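Local coordinates for protein ElaA (Escherichia coli, PDB 5Z6N) that probably acts as an N-acetyltransferase of the GNAT family, moving an acetyl group from acetyl coenzyme A to an amino group of its substrate, at residues 75-80 against 97-102; 111-116 against 131-136; 122-127 against 144-149. All coordinates share one frame; numbering follows the deposited sequence.

Interaction 1 of 3, residues 75-80 against 97-102; sequences VVIGRV and SKTLET
Ile77 of strand 75-82 meets Thr99 and Leu100 of helix 91-106 in a small apolar contact. All three residues are buried. The end methyl of Ile77 does most of the touching. CD1 of Ile77 lies 3.7 Å from CD2 of Leu100. Ile77 CD1 is also 3.9 Å from CG2 of Thr99. One methyl of each helix residue is used, and both converge on this single carbon. CG1 of Ile77 adds a looser approach to CG2 of Thr99 at 4.2 Å.

The conformation of Ile77 explains the reach. CG1 is anti to the carbonyl carbon (chi1 -63°), and chi2 of -179° keeps the chain straight out to CD1. The methyl is therefore carried well off the strand toward the helix.

CB of Thr99 points toward the strand. Its first torsion, -60°, splits the two branches by chemistry. The methyl is left to face Ile77, while OG1 sits beside the backbone N and hydrogen-bonds to the carbonyl oxygen of Leu95, one turn earlier in the helix. The hydroxyl is thus satisfied within its own helix. Leu100 does not aim straight at the strand, but its end comes nearer and brings CD2 in. The side chains of Ile77 and Leu100 meet at about a right angle.

The contact belongs to the beta-alpha-beta crossover made by strand 75-82, helix 91-106 and strand 112-117. In GNAT enzymes the turn linking this strand to this helix usually holds the pyrophosphate of acetyl coenzyme A. Val112 and Leu114 of the parallel strand 112-117 pack beside Ile77, and Cys103 of the helix joins them. On strand 59-67, which borders strand 75-82 on its other side, Ile65 packs against Thr99.

Interaction 2 of 3, residues 111-116 against 131-136; sequences PVYLGA and PVTEVY
Tyr113 and Val132 make a small surface packing contact over one strand near the edge of the sheet. Tyr113 lies on strand 112-117. Val132 opens the loop that follows strand 129-131. Strand 143-148 runs between them, so the side chains bridge over it.

The touch itself is narrow. CG2 of Val132 comes to 3.8 Å from CE1 of Tyr113. The methyl approaches the edge of the ring, near its plane, and does not cover a face. Tyr113 has CG anti to its backbone nitrogen (chi1 -179°), which extends the ring along toward the loop. CB of Val132 points toward the strand, and only its CG2 branch reaches the ring.

Beyond Val132, the loop offers a second, looser neighbour. OG1 of Thr133 lies 4.3 Å from OH of Tyr113, too far for a hydrogen bond. The threonine hydroxyl turns back instead and gives a weak hydrogen bond to the carbonyl oxygen of Val132, at 2.8 Å between Thr133 OG1 and Val132 O.

Gly145 of the middle strand has no side chain, and the Tyr113 hydroxyl packs against its CA. Main-chain bonds fix both partners. Val132 N probably bonds to the oxygen of Gly145, and Tyr113 pairs with Val75 and Ile77 of strand 75-82.

This layout follows the GNAT fold, in which the last strand of the sheet inserts between the two strands that precede it in the chain. Here strand 143-148 lies antiparallel to both 112-117 and 129-131.

Interaction 3 of 3, residues 122-127 against 144-149; sequences NFYQSF and IGMARE
Arg148 turns its NE, not its terminal nitrogens, toward a main-chain carbonyl, the oxygen of Phe127. Arg148 NE lies 3.0 Å from Phe127 O. The bond is weak, because the angle at the hydrogen is only 127°. The oxygen sits at the edge of the guanidinium, near its plane. The arginine chain is extended from CG to NE, with CG anti to the backbone nitrogen, and this carries the group out from the strand to the carbonyl. Its charge is met separately. Arg148 NH2 lies 3.3 Å from OE1 of Glu149, which is well out of the guanidinium plane, so the pair is one of charges alone. With an alanine here, the Phe127 carbonyl would probably lose this donor and Glu149 its nearby opposite charge.

Residues 122-127, which begin on helix 121-124, lie against strand 143-148. That strand is inserted between 112-117 and 129-131, as the last strand is in GNAT folds, and the short helix lies on this part of the sheet.

Two residues earlier in the strand the chemistry becomes apolar. CB of Met146 points toward 122-127, and the chain bends at chi3 (89°), which turns CE toward Gln125. Met146 CE lies 3.6 Å from CG of Gln125, and the two side chains cross at about a right angle. SD of Met146 lies 3.9 Å from CB of Tyr124. Met146 SD is also 5.4 Å from the centroid of the Tyr124 ring, in a Met-aromatic contact. The sulfur lies 64° off the ring normal, an oblique approach.

OE1 of Gln125 accepts a hydrogen bond from NE2 of Gln121, four residues earlier. Phe129 and Pro131 of strand 129-131 pack against Met146, and Leu114 and Ala116 of strand 112-117 touch Tyr124.

Overall arrangement
The three contacts share one mixed sheet. Interaction 1 is core: methyl groups meet between the sheet and helix 91-106. Interaction 3 is partly buried and more mixed, with sulfur and aliphatic packing at one end and a weak polar bond from an arginine at the other. Interaction 2 is a surface contact, where one methyl meets a ring edge. Strands 75-82 and 112-117 pair side by side and link interactions 1 and 2. Strands 112-117 and 143-148 link interactions 2 and 3, whose segments alternate along the chain. Interactions 1 and 3 also meet directly, since Leu100 packs against both Arg148 and Phe127.

Interaction 1 of 3, residues 75-80 against 97-102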
ATOM      1  N   VAL B  75       9.761  13.911  17.780  1.00 38.79           N
ATOM      2  CA  VAL B  75       8.736  12.960  17.378  1.00 30.25           C
ATOM      3  C   VAL B  75       7.981  13.521  16.181  1.00 31.88           C
ATOM      4  O   VAL B  75       7.572  14.689  16.178  1.00 31.76           O
ATOM      5  CB  VAL B  75       7.785  12.687  18.550  1.00 29.64           C
ATOM      6  CG1 VAL B  75       6.943  11.484  18.268  1.00 28.28           C
ATOM      7  CG2 VAL B  75       8.559  12.517  19.847  1.00 30.47           C
ATOM      8  N   VAL B  76       7.787  12.696  15.156  1.00 33.66           N
ATOM      9  CA  VAL B  76       7.087  13.103  13.943  1.00 27.87           C
ATOM     10  C   VAL B  76       5.721  12.436  13.922  1.00 27.25           C
ATOM     11  O   VAL B  76       5.616  11.221  14.129  1.00 26.53           O
ATOM     12  CB  VAL B  76       7.885  12.751  12.675  1.00 26.66           C
ATOM     13  CG1 VAL B  76       6.976  12.775  11.442  1.00 14.92           C
ATOM     14  CG2 VAL B  76       9.061  13.710  12.509  1.00 30.10           C
ATOM     15  N   ILE B  77       4.680  13.230  13.680  1.00 29.07           N
ATOM     16  CA  ILE B  77       3.336  12.730  13.420  1.00 25.15           C
ATOM     17  C   ILE B  77       3.041  12.931  11.940  1.00 22.49           C
ATOM     18  O   ILE B  77       3.392  13.968  11.366  1.00 20.94           O
ATOM     19  CB  ILE B  77       2.280  13.438  14.291  1.00 19.36           C
ATOM     20  CG1 ILE B  77       2.519  13.156  15.771  1.00 14.70           C
ATOM     21  CG2 ILE B  77       0.875  13.007  13.901  1.00 22.40           C
ATOM     22  CD1 ILE B  77       1.498  13.814  16.668  1.00 19.10           C
ATOM     23  N   GLY B  78       2.415  11.936  11.320  1.00 22.19           N
ATOM     24  CA  GLY B  78       2.080  12.037   9.912  1.00 20.61           C
ATOM     25  C   GLY B  78       1.044  11.004   9.533  1.00 24.19           C
ATOM     26  O   GLY B  78       0.665  10.147  10.337  1.00 29.47           O
ATOM     27  N   ARG B  79       0.592  11.102   8.277  1.00 23.81           N
ATOM     28  CA  ARG B  79      -0.416  10.205   7.698  1.00 27.86           C
ATOM     29  C   ARG B  79      -1.772  10.344   8.392  1.00 25.27           C
ATOM     30  O   ARG B  79      -2.546   9.384   8.467  1.00 24.31           O
ATOM     31  CB  ARG B  79       0.050   8.744   7.723  1.00 27.59           C
ATOM     32  CG  ARG B  79       1.322   8.471   6.951  1.00 28.37           C
ATOM     33  CD  ARG B  79       1.246   9.046   5.548  1.00 28.55           C
ATOM     34  NE  ARG B  79       1.971   8.232   4.581  1.00 26.88           N
ATOM     35  CZ  ARG B  79       3.258   8.403   4.293  1.00 19.68           C
ATOM     36  NH1 ARG B  79       3.849   7.628   3.399  1.00 18.15           N
ATOM     37  NH2 ARG B  79       3.969   9.330   4.915  1.00 16.97           N
ATOM     38  N   VAL B  80      -2.082  11.543   8.883  1.00 21.77           N
ATOM     39  CA  VAL B  80      -3.272  11.756   9.701  1.00 28.86           C
ATOM     40  C   VAL B  80      -4.515  11.628   8.830  1.00 25.42           C
ATOM     41  O   VAL B  80      -4.683  12.370   7.854  1.00 19.84           O
ATOM     42  CB  VAL B  80      -3.213  13.124  10.393  1.00 28.30           C
ATOM     43  CG1 VAL B  80      -4.470  13.357  11.229  1.00 20.08           C
ATOM     44  CG2 VAL B  80      -1.942  13.231  11.242  1.00 23.47           C
ATOM     45  N   SER B  97      -5.481  13.936  19.786  1.00 36.42           N
ATOM     46  CA  SER B  97      -5.190  13.980  21.216  1.00 37.32           C
ATOM     47  C   SER B  97      -4.714  12.630  21.744  1.00 39.41           C
ATOM     48  O   SER B  97      -3.883  12.585  22.658  1.00 37.37           O
ATOM     49  CB  SER B  97      -6.426  14.449  21.982  1.00 34.09           C
ATOM     50  OG  SER B  97      -7.575  13.734  21.565  1.00 31.84           O
ATOM     51  N   LYS B  98      -5.224  11.526  21.194  1.00 41.71           N
ATOM     52  CA  LYS B  98      -4.737  10.217  21.615  1.00 39.35           C
ATOM     53  C   LYS B  98      -3.346   9.937  21.062  1.00 34.31           C
ATOM     54  O   LYS B  98      -2.563   9.220  21.696  1.00 33.16           O
ATOM     55  CB  LYS B  98      -5.722   9.130  21.189  1.00 40.76           C
ATOM     56  CG  LYS B  98      -7.099   9.296  21.810  1.00 47.04           C
ATOM     57  CD  LYS B  98      -7.974   8.077  21.580  1.00 48.66           C
ATOM     58  CE  LYS B  98      -9.233   8.139  22.439  1.00 46.23           C
ATOM     59  NZ  LYS B  98     -10.164   9.229  22.022  1.00 37.61           N
ATOM     60  N   THR B  99      -3.023  10.497  19.893  1.00 29.14           N
ATOM     61  CA  THR B  99      -1.693  10.334  19.316  1.00 30.41           C
ATOM     62  C   THR B  99      -0.660  11.188  20.036  1.00 27.62           C
ATOM     63  O   THR B  99       0.508  10.795  20.133  1.00 27.63           O
ATOM     64  CB  THR B  99      -1.725  10.664  17.816  1.00 31.22           C
ATOM     65  OG1 THR B  99      -2.646   9.787  17.152  1.00 30.07           O
ATOM     66  CG2 THR B  99      -0.359  10.481  17.183  1.00 25.21           C
ATOM     67  N   LEU B 100      -1.068  12.342  20.563  1.00 30.48           N
ATOM     68  CA  LEU B 100      -0.166  13.125  21.398  1.00 28.75           C
ATOM     69  C   LEU B 100      -0.007  12.502  22.779  1.00 32.30           C
ATOM     70  O   LEU B 100       1.084  12.541  23.354  1.00 17.97           O
ATOM     71  CB  LEU B 100      -0.666  14.564  21.507  1.00 25.89           C
ATOM     72  CG  LEU B 100      -0.533  15.367  20.212  1.00 28.29           C
ATOM     73  CD1 LEU B 100      -1.211  16.721  20.354  1.00 28.92           C
ATOM     74  CD2 LEU B 100       0.937  15.532  19.848  1.00 25.46           C
ATOM     75  N   GLU B 101      -1.081  11.919  23.324  1.00 35.63           N
ATOM     76  CA  GLU B 101      -0.956  11.143  24.555  1.00 38.10           C
ATOM     77  C   GLU B 101       0.015   9.983  24.376  1.00 41.85           C
ATOM     78  O   GLU B 101       0.649   9.546  25.344  1.00 43.21           O
ATOM     79  CB  GLU B 101      -2.329  10.627  24.995  1.00 39.60           C
ATOM     80  CG  GLU B 101      -2.296   9.662  26.179  1.00 49.03           C
ATOM     81  CD  GLU B 101      -3.619   8.939  26.388  1.00 56.38           C
ATOM     82  OE1 GLU B 101      -4.449   8.928  25.453  1.00 56.73           O
ATOM     83  OE2 GLU B 101      -3.822   8.370  27.482  1.00 58.80           O
ATOM     84  N   THR B 102       0.148   9.477  23.148  1.00 42.27           N
ATOM     85  CA  THR B 102       1.150   8.457  22.864  1.00 39.02           C
ATOM     86  C   THR B 102       2.544   9.068  22.759  1.00 28.88           C
ATOM     87  O   THR B 102       3.504   8.525  23.317  1.00 23.56           O
ATOM     88  CB  THR B 102       0.786   7.708  21.581  1.00 43.34           C
ATOM     89  OG1 THR B 102      -0.498   7.090  21.739  1.00 43.54           O
ATOM     90  CG2 THR B 102       1.822   6.632  21.277  1.00 47.51           C
TER

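Interaction 2 of 3, residues 111-116 against 131-136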
ATOM      1  N   PRO B 111       9.744  17.355  21.758  1.00 34.45           N
ATOM      2  CA  PRO B 111       8.637  17.992  21.033  1.00 28.04           C
ATOM      3  C   PRO B 111       8.148  17.110  19.896  1.00 28.99           C
ATOM      4  O   PRO B 111       8.719  16.066  19.579  1.00 28.51           O
ATOM      5  CB  PRO B 111       9.258  19.301  20.520  1.00 30.10           C
ATOM      6  CG  PRO B 111      10.718  19.288  20.972  1.00 33.61           C
ATOM      7  CD  PRO B 111      11.050  17.902  21.376  1.00 33.96           C
ATOM      8  N   VAL B 112       7.044  17.532  19.288  1.00 33.28           N
ATOM      9  CA  VAL B 112       6.368  16.766  18.249  1.00 30.21           C
ATOM     10  C   VAL B 112       6.324  17.606  16.985  1.00 33.32           C
ATOM     11  O   VAL B 112       5.770  18.711  16.993  1.00 40.24           O
ATOM     12  CB  VAL B 112       4.951  16.356  18.675  1.00 27.45           C
ATOM     13  CG1 VAL B 112       4.101  16.062  17.452  1.00 25.78           C
ATOM     14  CG2 VAL B 112       5.008  15.154  19.593  1.00 27.75           C
ATOM     15  N   TYR B 113       6.882  17.101  15.905  1.00 27.06           N
ATOM     16  CA  TYR B 113       6.790  17.769  14.637  1.00 25.28           C
ATOM     17  C   TYR B 113       5.666  17.160  13.814  1.00 26.04           C
ATOM     18  O   TYR B 113       5.375  16.015  13.971  1.00 28.72           O
ATOM     19  CB  TYR B 113       8.106  17.666  13.870  1.00 27.28           C
ATOM     20  CG  TYR B 113       8.076  18.358  12.539  1.00 28.35           C
ATOM     21  CD1 TYR B 113       8.331  19.689  12.446  1.00 27.79           C
ATOM     22  CD2 TYR B 113       7.740  17.680  11.389  1.00 29.46           C
ATOM     23  CE1 TYR B 113       8.270  20.333  11.250  1.00 29.71           C
ATOM     24  CE2 TYR B 113       7.665  18.323  10.194  1.00 32.06           C
ATOM     25  CZ  TYR B 113       7.946  19.642  10.132  1.00 32.40           C
ATOM     26  OH  TYR B 113       7.886  20.302   8.967  1.00 35.44           O
ATOM     27  N   LEU B 114       5.080  17.931  12.920  1.00 17.16           N
ATOM     28  CA  LEU B 114       4.053  17.432  12.076  1.00 45.41           C
ATOM     29  C   LEU B 114       3.954  18.170  10.759  1.00 52.17           C
ATOM     30  O   LEU B 114       3.872  19.371  10.696  1.00 54.49           O
ATOM     31  CB  LEU B 114       2.732  17.464  12.832  1.00 43.61           C
ATOM     32  CG  LEU B 114       1.367  17.184  12.213  1.00 39.26           C
ATOM     33  CD1 LEU B 114       0.411  16.832  13.320  1.00 37.03           C
ATOM     34  CD2 LEU B 114       0.852  18.376  11.436  1.00 33.17           C
ATOM     35  N   GLY B 115       3.979  17.439   9.677  1.00 51.17           N
ATOM     36  CA  GLY B 115       3.866  18.068   8.390  1.00 54.85           C
ATOM     37  C   GLY B 115       2.408  18.168   8.080  1.00 57.73           C
ATOM     38  O   GLY B 115       1.687  17.253   8.313  1.00 67.45           O
ATOM     39  N   ALA B 116       1.952  19.267   7.545  1.00 51.62           N
ATOM     40  CA  ALA B 116       0.515  19.418   7.407  1.00 46.80           C
ATOM     41  C   ALA B 116       0.199  20.139   6.109  1.00 47.12           C
ATOM     42  O   ALA B 116       1.088  20.526   5.347  1.00 47.89           O
ATOM     43  CB  ALA B 116      -0.073  20.187   8.595  1.00 48.27           C
ATOM     44  N   PRO B 131       3.297  27.069  13.522  1.00 40.88           N
ATOM     45  CA  PRO B 131       4.159  27.004  12.337  1.00 42.35           C
ATOM     46  C   PRO B 131       5.624  27.218  12.688  1.00 41.23           C
ATOM     47  O   PRO B 131       5.982  28.154  13.405  1.00 44.29           O
ATOM     48  CB  PRO B 131       3.623  28.134  11.447  1.00 42.12           C
ATOM     49  CG  PRO B 131       2.681  28.933  12.322  1.00 45.02           C
ATOM     50  CD  PRO B 131       2.141  27.952  13.307  1.00 43.02           C
ATOM     51  N   VAL B 132       6.469  26.322  12.186  1.00 39.26           N
ATOM     52  CA  VAL B 132       7.918  26.439  12.285  1.00 36.41           C
ATOM     53  C   VAL B 132       8.553  26.506  10.899  1.00 38.47           C
ATOM     54  O   VAL B 132       9.699  26.111  10.722  1.00 42.69           O
ATOM     55  CB  VAL B 132       8.516  25.285  13.113  1.00 30.84           C
ATOM     56  CG1 VAL B 132       8.093  25.392  14.561  1.00 28.63           C
ATOM     57  CG2 VAL B 132       8.094  23.946  12.539  1.00 27.18           C
ATOM     58  N   THR B 133       7.816  27.020   9.917  1.00 41.25           N
ATOM     59  CA  THR B 133       8.163  26.828   8.516  1.00 27.24           C
ATOM     60  C   THR B 133       7.466  27.915   7.704  1.00 28.43           C
ATOM     61  O   THR B 133       6.524  28.548   8.181  1.00 28.76           O
ATOM     62  CB  THR B 133       7.760  25.406   8.089  1.00 38.32           C
ATOM     63  OG1 THR B 133       8.691  24.466   8.636  1.00 41.16           O
ATOM     64  CG2 THR B 133       7.722  25.216   6.598  1.00 34.35           C
ATOM     65  N   GLU B 134       7.987  28.174   6.501  1.00 34.51           N
ATOM     66  CA  GLU B 134       7.320  29.003   5.503  1.00 39.16           C
ATOM     67  C   GLU B 134       6.330  28.172   4.690  1.00 39.52           C
ATOM     68  O   GLU B 134       6.516  26.973   4.477  1.00 28.37           O
ATOM     69  CB  GLU B 134       8.336  29.634   4.547  1.00 32.09           C
ATOM     70  CG  GLU B 134       9.070  30.852   5.086  1.00 38.91           C
ATOM     71  CD  GLU B 134       8.129  31.895   5.643  1.00 37.91           C
ATOM     72  OE1 GLU B 134       7.942  31.899   6.873  1.00 37.67           O
ATOM     73  OE2 GLU B 134       7.585  32.705   4.862  1.00 36.26           O
ATOM     74  N   VAL B 135       5.270  28.825   4.212  1.00 39.37           N
ATOM     75  CA  VAL B 135       4.306  28.120   3.377  1.00 38.00           C
ATOM     76  C   VAL B 135       4.984  27.684   2.085  1.00 38.66           C
ATOM     77  O   VAL B 135       5.595  28.498   1.378  1.00 32.64           O
ATOM     78  CB  VAL B 135       3.077  28.996   3.089  1.00 40.15           C
ATOM     79  CG1 VAL B 135       2.152  28.293   2.098  1.00 36.36           C
ATOM     80  CG2 VAL B 135       2.325  29.303   4.368  1.00 42.42           C
ATOM     81  N   TYR B 136       4.900  26.391   1.784  1.00 38.03           N
ATOM     82  CA  TYR B 136       5.404  25.854   0.526  1.00 41.40           C
ATOM     83  C   TYR B 136       4.468  24.740   0.067  1.00 40.06           C
ATOM     84  O   TYR B 136       3.441  24.460   0.691  1.00 35.16           O
ATOM     85  CB  TYR B 136       6.862  25.391   0.653  1.00 41.29           C
ATOM     86  CG  TYR B 136       7.089  24.213   1.567  1.00 41.69           C
ATOM     87  CD1 TYR B 136       7.074  24.366   2.944  1.00 44.68           C
ATOM     88  CD2 TYR B 136       7.342  22.949   1.050  1.00 41.46           C
ATOM     89  CE1 TYR B 136       7.287  23.290   3.785  1.00 46.51           C
ATOM     90  CE2 TYR B 136       7.559  21.866   1.884  1.00 41.67           C
ATOM     91  CZ  TYR B 136       7.531  22.045   3.251  1.00 45.33           C
ATOM     92  OH  TYR B 136       7.747  20.980   4.092  1.00 47.40           O
TER

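Interaction 3 of 3, residues 122-127 against 144-149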
ATOM      1  N   ASN B 122      -5.252  25.873  11.361  1.00 46.49           N
ATOM      2  CA  ASN B 122      -5.954  26.293  12.571  1.00 44.11           C
ATOM      3  C   ASN B 122      -6.425  25.115  13.414  1.00 48.67           C
ATOM      4  O   ASN B 122      -6.674  25.289  14.612  1.00 55.46           O
ATOM      5  CB  ASN B 122      -7.150  27.174  12.210  1.00 32.14           C
ATOM      6  CG  ASN B 122      -6.780  28.634  12.091  1.00 34.16           C
ATOM      7  OD1 ASN B 122      -6.988  29.254  11.049  1.00 35.90           O
ATOM      8  ND2 ASN B 122      -6.219  29.193  13.157  1.00 33.30           N
ATOM      9  N   PHE B 123      -6.558  23.929  12.816  1.00 42.00           N
ATOM     10  CA  PHE B 123      -6.997  22.750  13.558  1.00 34.69           C
ATOM     11  C   PHE B 123      -5.844  22.133  14.339  1.00 30.06           C
ATOM     12  O   PHE B 123      -6.046  21.620  15.444  1.00 29.35           O
ATOM     13  CB  PHE B 123      -7.628  21.737  12.593  1.00 31.66           C
ATOM     14  CG  PHE B 123      -7.778  20.340  13.158  1.00 29.71           C
ATOM     15  CD1 PHE B 123      -8.941  19.972  13.806  1.00 31.22           C
ATOM     16  CD2 PHE B 123      -6.789  19.383  12.979  1.00 28.35           C
ATOM     17  CE1 PHE B 123      -9.102  18.698  14.317  1.00 30.54           C
ATOM     18  CE2 PHE B 123      -6.944  18.103  13.482  1.00 26.01           C
ATOM     19  CZ  PHE B 123      -8.106  17.760  14.150  1.00 24.97           C
ATOM     20  N   TYR B 124      -4.634  22.172  13.783  1.00 32.12           N
ATOM     21  CA  TYR B 124      -3.467  21.702  14.520  1.00 32.92           C
ATOM     22  C   TYR B 124      -2.984  22.728  15.535  1.00 35.10           C
ATOM     23  O   TYR B 124      -2.399  22.351  16.556  1.00 35.97           O
ATOM     24  CB  TYR B 124      -2.331  21.346  13.557  1.00 27.82           C
ATOM     25  CG  TYR B 124      -2.630  20.164  12.667  1.00 20.92           C
ATOM     26  CD1 TYR B 124      -2.885  18.911  13.208  1.00 18.79           C
ATOM     27  CD2 TYR B 124      -2.650  20.296  11.284  1.00 23.85           C
ATOM     28  CE1 TYR B 124      -3.158  17.822  12.397  1.00 25.07           C
ATOM     29  CE2 TYR B 124      -2.920  19.215  10.466  1.00 27.98           C
ATOM     30  CZ  TYR B 124      -3.173  17.979  11.026  1.00 31.21           C
ATOM     31  OH  TYR B 124      -3.441  16.898  10.214  1.00 35.21           O
ATOM     32  N   GLN B 125      -3.206  24.020  15.274  1.00 35.79           N
ATOM     33  CA  GLN B 125      -2.890  25.039  16.269  1.00 31.58           C
ATOM     34  C   GLN B 125      -3.778  24.937  17.501  1.00 33.27           C
ATOM     35  O   GLN B 125      -3.423  25.485  18.550  1.00 34.74           O
ATOM     36  CB  GLN B 125      -3.010  26.438  15.664  1.00 34.96           C
ATOM     37  CG  GLN B 125      -1.812  26.858  14.834  1.00 40.89           C
ATOM     38  CD  GLN B 125      -2.024  28.176  14.112  1.00 46.85           C
ATOM     39  OE1 GLN B 125      -1.089  28.751  13.559  1.00 46.39           O
ATOM     40  NE2 GLN B 125      -3.255  28.666  14.119  1.00 54.65           N
ATOM     41  N   SER B 126      -4.920  24.256  17.400  1.00 39.34           N
ATOM     42  CA  SER B 126      -5.777  24.015  18.554  1.00 41.90           C
ATOM     43  C   SER B 126      -5.292  22.855  19.413  1.00 41.35           C
ATOM     44  O   SER B 126      -5.924  22.547  20.430  1.00 47.10           O
ATOM     45  CB  SER B 126      -7.217  23.753  18.103  1.00 42.89           C
ATOM     46  OG  SER B 126      -7.477  22.364  17.997  1.00 43.74           O
ATOM     47  N   PHE B 127      -4.195  22.205  19.026  1.00 34.00           N
ATOM     48  CA  PHE B 127      -3.583  21.144  19.813  1.00 32.11           C
ATOM     49  C   PHE B 127      -2.219  21.537  20.363  1.00 34.02           C
ATOM     50  O   PHE B 127      -1.546  20.703  20.978  1.00 39.77           O
ATOM     51  CB  PHE B 127      -3.456  19.869  18.977  1.00 32.62           C
ATOM     52  CG  PHE B 127      -4.769  19.222  18.658  1.00 32.43           C
ATOM     53  CD1 PHE B 127      -5.335  18.312  19.534  1.00 30.65           C
ATOM     54  CD2 PHE B 127      -5.436  19.520  17.484  1.00 30.62           C
ATOM     55  CE1 PHE B 127      -6.544  17.717  19.246  1.00 26.80           C
ATOM     56  CE2 PHE B 127      -6.646  18.928  17.190  1.00 25.44           C
ATOM     57  CZ  PHE B 127      -7.200  18.025  18.074  1.00 24.61           C
ATOM     58  N   ILE B 144       2.715  23.682   5.592  1.00 29.13           N
ATOM     59  CA  ILE B 144       3.479  24.374   6.620  1.00 27.71           C
ATOM     60  C   ILE B 144       3.999  23.325   7.591  1.00 29.39           C
ATOM     61  O   ILE B 144       3.300  22.355   7.910  1.00 30.46           O
ATOM     62  CB  ILE B 144       2.643  25.451   7.352  1.00 34.11           C
ATOM     63  CG1 ILE B 144       3.548  26.517   7.966  1.00 34.52           C
ATOM     64  CG2 ILE B 144       1.751  24.849   8.420  1.00 41.84           C
ATOM     65  CD1 ILE B 144       3.953  27.570   6.986  1.00 37.66           C
ATOM     66  N   GLY B 145       5.248  23.486   8.014  1.00 30.97           N
ATOM     67  CA  GLY B 145       5.784  22.645   9.065  1.00 32.05           C
ATOM     68  C   GLY B 145       5.383  23.194  10.422  1.00 38.43           C
ATOM     69  O   GLY B 145       5.429  24.400  10.668  1.00 41.55           O
ATOM     70  N   MET B 146       4.968  22.290  11.303  1.00 38.47           N
ATOM     71  CA  MET B 146       4.452  22.662  12.608  1.00 35.39           C
ATOM     72  C   MET B 146       5.060  21.757  13.668  1.00 31.37           C
ATOM     73  O   MET B 146       5.475  20.630  13.389  1.00 35.29           O
ATOM     74  CB  MET B 146       2.919  22.575  12.645  1.00 37.54           C
ATOM     75  CG  MET B 146       2.242  23.451  11.604  1.00 45.30           C
ATOM     76  SD  MET B 146       0.447  23.327  11.586  1.00 55.58           S
ATOM     77  CE  MET B 146       0.028  24.595  12.776  1.00 57.60           C
ATOM     78  N   ALA B 147       5.114  22.268  14.895  1.00 29.21           N
ATOM     79  CA  ALA B 147       5.658  21.502  16.001  1.00 29.28           C
ATOM     80  C   ALA B 147       4.999  21.954  17.294  1.00 35.72           C
ATOM     81  O   ALA B 147       4.576  23.105  17.431  1.00 36.35           O
ATOM     82  CB  ALA B 147       7.182  21.638  16.093  1.00 26.56           C
ATOM     83  N   ARG B 148       4.917  21.026  18.243  1.00 36.14           N
ATOM     84  CA  ARG B 148       4.302  21.267  19.539  1.00 39.21           C
ATOM     85  C   ARG B 148       5.352  21.194  20.637  1.00 44.51           C
ATOM     86  O   ARG B 148       6.257  20.358  20.583  1.00 49.01           O
ATOM     87  CB  ARG B 148       3.201  20.243  19.824  1.00 35.52           C
ATOM     88  CG  ARG B 148       2.503  20.443  21.156  1.00 40.26           C
ATOM     89  CD  ARG B 148       1.380  19.446  21.349  1.00 42.45           C
ATOM     90  NE  ARG B 148       0.706  19.631  22.631  1.00 44.95           N
ATOM     91  CZ  ARG B 148       1.067  19.034  23.762  1.00 50.58           C
ATOM     92  NH1 ARG B 148       0.393  19.268  24.879  1.00 53.03           N
ATOM     93  NH2 ARG B 148       2.096  18.200  23.778  1.00 54.03           N
ATOM     94  N   GLU B 149       5.225  22.078  21.626  1.00 48.33           N
ATOM     95  CA  GLU B 149       5.971  21.962  22.875  1.00 42.09           C
ATOM     96  C   GLU B 149       7.479  21.902  22.668  1.00 41.55           C
ATOM     97  O   GLU B 149       8.185  22.881  22.895  1.00 44.96           O
ATOM     98  CB  GLU B 149       5.496  20.717  23.632  1.00 39.17           C
ATOM     99  CG  GLU B 149       6.416  20.246  24.745  1.00 42.80           C
ATOM    100  CD  GLU B 149       5.655  19.712  25.943  1.00 50.24           C
ATOM    101  OE1 GLU B 149       4.467  19.367  25.787  1.00 60.49           O
ATOM    102  OE2 GLU B 149       6.251  19.645  27.036  1.00 46.43           O
TER